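Local coordinates for protein proline dipeptidase (Streptococcus pneumoniae, PDB 3PN9) that probably belongs to a prolidase that hydrolyses dipeptides ending in proline, of which this chain represents the N-terminal creatinase/prolidase-type domain, at residues L11-S16 with D125-R130; L19-V24 with T117-A122. One frame throughout, in Å; residues are numbered along the deposited sequence.

Contact 1 (L11-S16 with D125-R130); sequences LTYLES and DNLTPR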
loop_
_atom_site.group_PDB
_atom_site.type_symbol
_atom_site.label_atom_id
_atom_site.label_comp_id
_atom_site.label_asym_id
_atom_site.label_seq_id
_atom_site.Cartn_x
_atom_site.Cartn_y
_atom_site.Cartn_z
ATOM N N LEU A 11 2.353 9.652 1.854
ATOM C CA LEU A 11 1.008 9.220 1.310
ATOM C C LEU A 11 0.796 7.747 1.420
ATOM O O LEU A 11 -0.346 7.244 1.659
ATOM C CB LEU A 11 0.820 9.665 -0.202
ATOM C CG LEU A 11 0.860 11.200 -0.402
ATOM C CD1 LEU A 11 0.876 11.632 -1.971
ATOM C CD2 LEU A 11 -0.398 11.789 0.236
ATOM N N THR A 12 1.856 7.003 1.116
ATOM C CA THR A 12 1.723 5.544 1.135
ATOM C C THR A 12 1.420 5.103 2.557
ATOM O O THR A 12 0.632 4.154 2.817
ATOM C CB THR A 12 3.111 4.923 0.624
ATOM O OG1 THR A 12 3.297 5.369 -0.738
ATOM C CG2 THR A 12 3.107 3.442 0.634
ATOM N N TYR A 13 2.125 5.709 3.511
ATOM C CA TYR A 13 1.957 5.370 4.931
ATOM C C TYR A 13 0.511 5.704 5.442
ATOM O O TYR A 13 -0.084 4.908 6.193
ATOM C CB TYR A 13 2.981 6.207 5.725
ATOM C CG TYR A 13 2.870 6.165 7.238
ATOM C CD1 TYR A 13 3.336 4.994 7.857
ATOM C CD2 TYR A 13 2.357 7.225 8.028
ATOM C CE1 TYR A 13 3.319 4.822 9.155
ATOM C CE2 TYR A 13 2.345 7.062 9.483
ATOM C CZ TYR A 13 2.821 5.840 9.988
ATOM O OH TYR A 13 2.995 5.380 11.335
ATOM N N LEU A 14 -0.070 6.839 4.956
ATOM C CA LEU A 14 -1.420 7.208 5.374
ATOM C C LEU A 14 -2.364 6.082 4.922
ATOM O O LEU A 14 -3.281 5.674 5.665
ATOM C CB LEU A 14 -1.865 8.556 4.743
ATOM C CG LEU A 14 -0.975 9.745 5.200
ATOM C CD1 LEU A 14 -1.459 11.050 4.494
ATOM C CD2 LEU A 14 -1.067 9.931 6.749
ATOM N N GLU A 15 -2.167 5.577 3.699
ATOM C CA GLU A 15 -3.068 4.519 3.273
ATOM C C GLU A 15 -2.883 3.226 4.118
ATOM O O GLU A 15 -3.880 2.623 4.555
ATOM C CB GLU A 15 -2.872 4.222 1.770
ATOM C CG GLU A 15 -3.634 2.925 1.374
ATOM C CD GLU A 15 -3.606 2.664 -0.138
ATOM O OE1 GLU A 15 -2.892 3.365 -0.908
ATOM O OE2 GLU A 15 -4.292 1.735 -0.560
ATOM N N SER A 16 -1.658 2.800 4.395
ATOM C CA SER A 16 -1.521 1.477 5.036
ATOM C C SER A 16 -1.884 1.630 6.542
ATOM O O SER A 16 -2.282 0.664 7.139
ATOM C CB SER A 16 -0.103 0.907 4.919
ATOM O OG SER A 16 0.809 1.843 5.424
ATOM N N ASP A 125 -2.682 9.403 16.331
ATOM C CA ASP A 125 -1.575 8.416 16.416
ATOM C C ASP A 125 -0.239 9.216 16.372
ATOM O O ASP A 125 -0.203 10.411 15.999
ATOM C CB ASP A 125 -1.571 7.591 15.118
ATOM C CG ASP A 125 -2.571 6.390 15.117
ATOM O OD1 ASP A 125 -3.560 6.403 15.876
ATOM O OD2 ASP A 125 -2.390 5.488 14.213
ATOM N N ASN A 126 0.874 8.544 16.624
ATOM C CA ASN A 126 2.160 9.224 16.665
ATOM C C ASN A 126 2.819 9.054 15.274
ATOM O O ASN A 126 3.109 7.922 14.864
ATOM C CB ASN A 126 2.984 8.545 17.766
ATOM C CG ASN A 126 4.323 9.214 17.992
ATOM O OD1 ASN A 126 4.603 10.242 17.424
ATOM N ND2 ASN A 126 5.183 8.614 18.845
ATOM N N LEU A 127 3.252 10.141 14.651
ATOM C CA LEU A 127 3.935 10.129 13.362
ATOM C C LEU A 127 5.455 10.123 13.576
ATOM O O LEU A 127 6.184 9.907 12.604
ATOM C CB LEU A 127 3.640 11.537 12.694
ATOM C CG LEU A 127 4.204 11.874 11.267
ATOM C CD1 LEU A 127 3.636 10.851 10.295
ATOM C CD2 LEU A 127 3.668 13.272 10.838
ATOM N N THR A 128 5.978 10.506 14.758
ATOM C CA THR A 128 7.425 10.666 14.881
ATOM C C THR A 128 8.256 9.383 14.417
ATOM O O THR A 128 9.240 9.526 13.707
ATOM C CB THR A 128 7.762 11.088 16.358
ATOM O OG1 THR A 128 7.269 12.462 16.478
ATOM C CG2 THR A 128 9.318 11.087 16.671
ATOM N N PRO A 129 7.886 8.207 14.890
ATOM C CA PRO A 129 8.762 7.014 14.558
ATOM C C PRO A 129 8.760 6.835 13.059
ATOM O O PRO A 129 9.791 6.492 12.501
ATOM C CB PRO A 129 7.997 5.825 15.199
ATOM C CG PRO A 129 7.373 6.490 16.585
ATOM C CD PRO A 129 6.819 7.868 15.902
ATOM N N ARG A 130 7.638 7.092 12.364
ATOM C CA ARG A 130 7.675 6.925 10.899
ATOM C C ARG A 130 8.680 7.855 10.250
ATOM O O ARG A 130 9.375 7.473 9.270
ATOM C CB ARG A 130 6.266 7.074 10.223
ATOM C CG ARG A 130 6.372 6.955 8.682
ATOM C CD ARG A 130 6.686 5.398 8.300
ATOM N NE ARG A 130 6.808 5.227 6.856
ATOM C CZ ARG A 130 7.919 5.451 6.126
ATOM N NH1 ARG A 130 9.042 5.849 6.707
ATOM N NH2 ARG A 130 7.950 5.184 4.795
HETATM O O HOH W 1 4.929 6.700 13.264
HETATM O O HOH W 2 1.567 6.928 12.699
#
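The Tyr13 ring carries the aliphatic stem of Arg130 on one face: CG of Arg130 stands 3.6 Å from the ring centroid, only 9° off the normal, a CH-pi contact. Water 2 lies at the ring's edge, in its plane, and Leu127 CD1 approaches obliquely, 4.1 Å from Tyr13 CE2. The guanidinium of Arg130 is turned 84° against the ring and presents an edge to Tyr13 CD1, so the methylene chain, not the charged plane, lies over the ring face. A bend at chi2 (72°) folds the arginine along the tyrosine. Arginine suits the place by pairing this long stem with a polar end: its NH2 hydrogen-bonds to Gln9 OE1, on the tyrosine's own helix. Tyrosine suits it because its hydroxyl reaches two waters. Water 1, 3.0 Å from Tyr13 OH, donates to Asn126 O and accepts from Arg130 N; water 2 also donates to Asn126 O. Asn126 OD1 caps the following turn, accepting from Thr128 N at 3.0 Å. The contact joins helix 6-17 to the junction between strand 123-126, outermost in this chain's sheet, and helix 128-134, where leucine's apolar branches let Leu127 serve both ring and strand 21-24, and Asn126 N hydrogen-bonds to Asp80 of a second subunit.

Contact 2 (L19-V24 with T117-A122); sequences LDVAVV and TVFETA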
loop_
_atom_site.group_PDB
_atom_site.type_symbol
_atom_site.label_atom_id
_atom_site.label_comp_id
_atom_site.label_asym_id
_atom_site.label_seq_id
_atom_site.Cartn_x
_atom_site.Cartn_y
_atom_site.Cartn_z
ATOM N N LEU A 19 -4.959 6.399 7.891
ATOM C CA LEU A 19 -4.955 7.736 8.456
ATOM C C LEU A 19 -5.609 8.654 7.453
ATOM O O LEU A 19 -5.313 8.530 6.263
ATOM C CB LEU A 19 -3.448 8.169 8.705
ATOM C CG LEU A 19 -2.771 7.479 9.905
ATOM C CD1 LEU A 19 -1.267 7.664 9.940
ATOM C CD2 LEU A 19 -3.360 8.075 11.254
ATOM N N ASP A 20 -6.347 9.672 7.914
ATOM C CA ASP A 20 -6.899 10.689 6.983
ATOM C C ASP A 20 -5.887 11.853 6.754
ATOM O O ASP A 20 -5.897 12.476 5.665
ATOM C CB ASP A 20 -8.217 11.228 7.597
ATOM C CG ASP A 20 -9.189 10.094 7.822
ATOM O OD1 ASP A 20 -9.539 9.528 6.795
ATOM O OD2 ASP A 20 -9.445 9.650 8.955
ATOM N N VAL A 21 -4.996 12.120 7.741
ATOM C CA VAL A 21 -4.063 13.164 7.522
ATOM C C VAL A 21 -2.900 13.038 8.504
ATOM O O VAL A 21 -2.996 12.490 9.605
ATOM C CB VAL A 21 -4.816 14.589 7.708
ATOM C CG1 VAL A 21 -5.337 14.661 9.134
ATOM C CG2 VAL A 21 -3.850 15.788 7.519
ATOM N N ALA A 22 -1.766 13.529 8.058
ATOM C CA ALA A 22 -0.613 13.660 8.993
ATOM C C ALA A 22 -0.342 15.165 9.177
ATOM O O ALA A 22 -0.166 15.894 8.197
ATOM C CB ALA A 22 0.664 13.038 8.368
ATOM N N VAL A 23 -0.095 15.549 10.413
ATOM C CA VAL A 23 0.088 16.917 10.726
ATOM C C VAL A 23 1.534 17.036 11.212
ATOM O O VAL A 23 1.893 16.570 12.300
ATOM C CB VAL A 23 -0.866 17.424 11.903
ATOM C CG1 VAL A 23 -0.608 18.951 12.115
ATOM C CG2 VAL A 23 -2.345 17.101 11.521
ATOM N N VAL A 24 2.316 17.801 10.469
ATOM C CA VAL A 24 3.703 17.995 10.801
ATOM C C VAL A 24 3.835 19.383 11.396
ATOM O O VAL A 24 3.453 20.390 10.727
ATOM C CB VAL A 24 4.572 17.936 9.495
ATOM C CG1 VAL A 24 6.042 17.971 9.834
ATOM C CG2 VAL A 24 4.275 16.547 8.778
ATOM N N THR A 117 -9.640 21.221 18.094
ATOM C CA THR A 117 -10.828 21.963 17.628
ATOM C C THR A 117 -10.929 21.846 16.115
ATOM O O THR A 117 -11.998 22.016 15.548
ATOM C CB THR A 117 -10.820 23.460 17.941
ATOM O OG1 THR A 117 -9.811 24.079 17.170
ATOM C CG2 THR A 117 -10.454 23.699 19.385
ATOM N N VAL A 118 -9.801 21.588 15.448
ATOM C CA VAL A 118 -9.879 21.464 13.998
ATOM C C VAL A 118 -10.429 20.060 13.728
ATOM O O VAL A 118 -11.257 19.927 12.838
ATOM C CB VAL A 118 -8.490 21.575 13.337
ATOM C CG1 VAL A 118 -8.492 21.129 11.827
ATOM C CG2 VAL A 118 -7.783 22.917 13.605
ATOM N N PHE A 119 -9.906 19.015 14.418
ATOM C CA PHE A 119 -10.336 17.636 14.215
ATOM C C PHE A 119 -11.071 17.141 15.458
ATOM O O PHE A 119 -10.502 16.465 16.328
ATOM C CB PHE A 119 -9.065 16.697 13.946
ATOM C CG PHE A 119 -8.166 17.226 12.859
ATOM C CD1 PHE A 119 -8.623 17.266 11.550
ATOM C CD2 PHE A 119 -6.870 17.680 13.152
ATOM C CE1 PHE A 119 -7.810 17.679 10.520
ATOM C CE2 PHE A 119 -6.090 18.129 12.147
ATOM C CZ PHE A 119 -6.531 18.152 10.813
ATOM N N GLU A 120 -12.343 17.462 15.573
ATOM C CA GLU A 120 -13.100 17.302 16.825
ATOM C C GLU A 120 -13.390 15.907 17.206
ATOM O O GLU A 120 -13.582 15.655 18.378
ATOM C CB GLU A 120 -14.471 18.029 16.714
ATOM C CG GLU A 120 -14.193 19.517 16.544
ATOM C CD GLU A 120 -15.511 20.358 16.442
ATOM O OE1 GLU A 120 -15.799 20.932 15.389
ATOM O OE2 GLU A 120 -16.257 20.398 17.412
ATOM N N THR A 121 -13.468 14.967 16.267
ATOM C CA THR A 121 -13.677 13.587 16.747
ATOM C C THR A 121 -12.559 12.619 16.287
ATOM O O THR A 121 -12.837 11.442 16.193
ATOM C CB THR A 121 -15.048 13.023 16.221
ATOM O OG1 THR A 121 -15.167 13.361 14.822
ATOM C CG2 THR A 121 -16.256 13.787 16.976
ATOM N N ALA A 122 -11.345 13.096 16.009
ATOM C CA ALA A 122 -10.256 12.175 15.539
ATOM C C ALA A 122 -9.576 11.437 16.702
ATOM O O ALA A 122 -9.474 11.982 17.794
ATOM C CB ALA A 122 -9.207 12.965 14.776
#
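Val21, the first residue of strand 21-24, meets the end of the Phe119 ring with one methyl: its CG1 lies 4.1 Å from Phe119 CZ and equally far from CE1. A chi1 of 61° tucks that branch between the two backbone arms of the residue and directs it at the phenyl group. Ala22 faces the other side of the sheet, toward helix 6-17, where its small methyl packs against Leu14. Val23 returns to the side of Val21 and brings its CG2 to 3.9 Å from Phe119 CE2, and here the Val23 and Phe119 side chains meet head-on. The two valines therefore touch neighbouring ring carbons, both at an oblique angle. Phe119 is the first residue to leave helical geometry after helix 109-118 and starts a type I turn that ends at Ala122, so a large flat side chain is delivered to the sheet just where the chain reverses. Val118 CG1 lies over the centre of one ring face, 3.6 Å above its plane, and Phe97 meets Phe119 edge-to-face. Beta-branched valines suit a central strand, and phenylalanine offers a broad apolar ring that reaches from the helix end to the sheet. No hydrogen bond crosses between the segments: the contact is wholly apolar, consistent with hydrophobic burial and shape, rather than polar pairing, holding this helix end on the sheet.

In the fold
From the N terminus, helix 6-17 leads into strand 21-24, so the first segments of both contacts follow one another. The chain then builds most of the sheet before helix 109-118 and its turn return to strand 21-24 in contact 2, closing a loop of 92 residues. Strand 123-126 and the start of helix 128-134 next come back to helix 6-17 in contact 1, closing a wider loop within which contact 2 is nested. The centres lie about 13 Å apart. Leu19, which packs on Tyr13, and Ala22, touched by Leu127, bridge them. Together the two contacts tie the helices at the two ends of the chain, and helix 109-118, to one mixed sheet.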